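Local coordinates for protein precorrin-6Y C5,15-methyltransferase (PDB 3HM2) that probably methylates a corrin precursor with S-adenosyl-L-methionine in adenosylcobalamin biosynthesis, this piece being its C-terminal methyltransferase-like domain, at residues T28-G33 / D96-G101. Sequence-based numbering, arbitrary orientation.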
loop_
_atom_site.group_PDB
_atom_site.type_symbol
_atom_site.label_atom_id
_atom_site.label_comp_id
_atom_site.label_asym_id
_atom_site.label_seq_id
_atom_site.Cartn_x
_atom_site.Cartn_y
_atom_site.Cartn_z
ATOM N N THR A 28 5.253 5.923 33.568
ATOM C CA THR A 28 3.805 6.032 33.670
ATOM C C THR A 28 3.209 6.437 32.332
ATOM O O THR A 28 3.471 7.553 31.851
ATOM C CB THR A 28 3.409 7.116 34.696
ATOM O OG1 THR A 28 4.063 6.855 35.939
ATOM C CG2 THR A 28 1.901 7.147 34.896
ATOM N N LEU A 29 2.413 5.554 31.727
ATOM C CA LEU A 29 1.654 5.932 30.532
ATOM C C LEU A 29 0.314 6.604 30.821
ATOM O O LEU A 29 -0.465 6.068 31.601
ATOM C CB LEU A 29 1.363 4.716 29.644
ATOM C CG LEU A 29 0.449 5.049 28.453
ATOM C CD1 LEU A 29 1.200 5.843 27.385
ATOM C CD2 LEU A 29 -0.147 3.811 27.853
ATOM N N TRP A 30 0.042 7.753 30.178
ATOM C CA TRP A 30 -1.341 8.184 29.990
ATOM C C TRP A 30 -1.832 7.574 28.692
ATOM O O TRP A 30 -1.320 7.861 27.613
ATOM C CB TRP A 30 -1.511 9.700 29.972
ATOM C CG TRP A 30 -1.480 10.305 31.355
ATOM C CD1 TRP A 30 -1.132 9.682 32.540
ATOM C CD2 TRP A 30 -1.789 11.666 31.701
ATOM N NE1 TRP A 30 -1.218 10.579 33.595
ATOM C CE2 TRP A 30 -1.620 11.798 33.101
ATOM C CE3 TRP A 30 -2.201 12.790 30.964
ATOM C CZ2 TRP A 30 -1.819 13.007 33.754
ATOM C CZ3 TRP A 30 -2.416 13.984 31.624
ATOM C CH2 TRP A 30 -2.238 14.079 33.002
ATOM N N ASP A 31 -2.841 6.717 28.802
ATOM C CA ASP A 31 -3.496 6.150 27.629
ATOM C C ASP A 31 -4.876 6.764 27.416
ATOM O O ASP A 31 -5.836 6.409 28.099
ATOM C CB ASP A 31 -3.613 4.630 27.762
ATOM C CG ASP A 31 -4.826 4.073 27.045
ATOM O OD1 ASP A 31 -5.343 4.752 26.134
ATOM O OD2 ASP A 31 -5.263 2.955 27.392
ATOM N N ILE A 32 -4.967 7.687 26.464
ATOM C CA ILE A 32 -6.157 8.514 26.310
ATOM C C ILE A 32 -6.866 8.221 24.992
ATOM O O ILE A 32 -6.227 8.071 23.952
ATOM C CB ILE A 32 -5.815 10.014 26.375
ATOM C CG1 ILE A 32 -4.760 10.274 27.453
ATOM C CG2 ILE A 32 -7.067 10.836 26.639
ATOM C CD1 ILE A 32 -3.778 11.369 27.096
ATOM N N GLY A 33 -8.192 8.139 25.045
ATOM C CA GLY A 33 -9.005 8.166 23.844
ATOM C C GLY A 33 -9.462 6.784 23.422
ATOM O O GLY A 33 -9.531 5.866 24.239
ATOM N N ASP A 96 4.671 9.989 32.115
ATOM C CA ASP A 96 5.994 9.835 31.513
ATOM C C ASP A 96 5.865 9.700 29.980
ATOM O O ASP A 96 6.620 10.285 29.211
ATOM C CB ASP A 96 6.743 8.635 32.135
ATOM C CG ASP A 96 7.410 8.971 33.458
ATOM O OD1 ASP A 96 8.490 9.582 33.410
ATOM O OD2 ASP A 96 6.890 8.596 34.545
ATOM N N VAL A 97 4.910 8.901 29.546
ATOM C CA VAL A 97 4.629 8.745 28.136
ATOM C C VAL A 97 3.108 8.934 27.998
ATOM O O VAL A 97 2.372 8.714 28.975
ATOM C CB VAL A 97 5.068 7.371 27.693
ATOM C CG1 VAL A 97 5.435 7.379 26.246
ATOM C CG2 VAL A 97 6.270 7.023 28.464
ATOM N N ILE A 98 2.638 9.394 26.837
ATOM C CA ILE A 98 1.205 9.371 26.538
ATOM C C ILE A 98 0.962 8.698 25.223
ATOM O O ILE A 98 1.814 8.707 24.357
ATOM C CB ILE A 98 0.630 10.735 26.424
ATOM C CG1 ILE A 98 0.664 11.387 27.783
ATOM C CG2 ILE A 98 -0.812 10.683 25.885
ATOM C CD1 ILE A 98 0.916 12.856 27.690
ATOM N N PHE A 99 -0.218 8.112 25.087
ATOM C CA PHE A 99 -0.626 7.539 23.825
ATOM C C PHE A 99 -2.044 8.001 23.572
ATOM O O PHE A 99 -2.881 7.847 24.462
ATOM C CB PHE A 99 -0.602 5.987 23.827
ATOM C CG PHE A 99 -1.272 5.387 22.588
ATOM C CD1 PHE A 99 -0.535 5.091 21.447
ATOM C CD2 PHE A 99 -2.661 5.202 22.539
ATOM C CE1 PHE A 99 -1.158 4.606 20.309
ATOM C CE2 PHE A 99 -3.278 4.711 21.389
ATOM C CZ PHE A 99 -2.518 4.415 20.282
ATOM N N ILE A 100 -2.302 8.563 22.379
ATOM C CA ILE A 100 -3.661 8.810 21.898
ATOM C C ILE A 100 -4.009 7.986 20.636
ATOM O O ILE A 100 -3.260 7.992 19.653
ATOM C CB ILE A 100 -3.867 10.292 21.598
ATOM C CG1 ILE A 100 -3.746 11.114 22.902
ATOM C CG2 ILE A 100 -5.202 10.482 20.928
ATOM C CD1 ILE A 100 -3.512 12.646 22.720
ATOM N N GLY A 101 -5.139 7.276 20.669
ATOM C CA GLY A 101 -5.685 6.614 19.484
ATOM C C GLY A 101 -7.032 7.173 19.026
ATOM O O GLY A 101 -7.136 8.270 18.453
#
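Trp-30 meets Ile-98 chiefly through CB, 3.5 Å from Ile-98 CG1, which also sits oblique to the indole; the ring leads away from strand 97-100 to stack on Phe-88, with Phe-55 edge-to-face. Ile-32 and Ile-100 share this side; the methyl CD1 of Ile-32 lies by Ile-98 CG2, at a doubtfully short distance. On the other side, Phe-99 (on Ile-39) and Leu-29 (on Trp-43) pack against helix 38-44. In Leu-29, CG is anti to the backbone N (chi1 174°) and chi2 (74°) turns CD1 back to strand 97-100, 3.5 Å from Val-97 O and Phe-99 N, 4.0 Å from Phe-99 CB. Backbone bonds join the parallel strands: Trp-30 N to Val-97 O, Phe-99 N to Trp-30 O and Ile-32 N to Phe-99 O, the last at 2.9 Å with a C=O...N angle of 175°. At the N-terminal end Thr-28 O accepts twice, from Asp-96 N (2.7 Å) and Val-97 N (3.0 Å); Asp-96 OD2 receives a weak bond from Thr-28 N, and Thr-28 OG1 is hydrogen-bonded to Thr-51 OG1. The strand order 3-2-1-4-5-7-6 makes this the central 1-4 pairing of a class I methyltransferase fold. Its chemistry implies a buried framework of mutually satisfied backbone groups: the Trp-30, Ile-32, Ile-98 and Ile-100 face is apolar, the other apolar except for Asp-31, whose OD2 weakly bonds Gly-37 N in the glycine-rich turn, probably the S-adenosyl-L-methionine-binding motif.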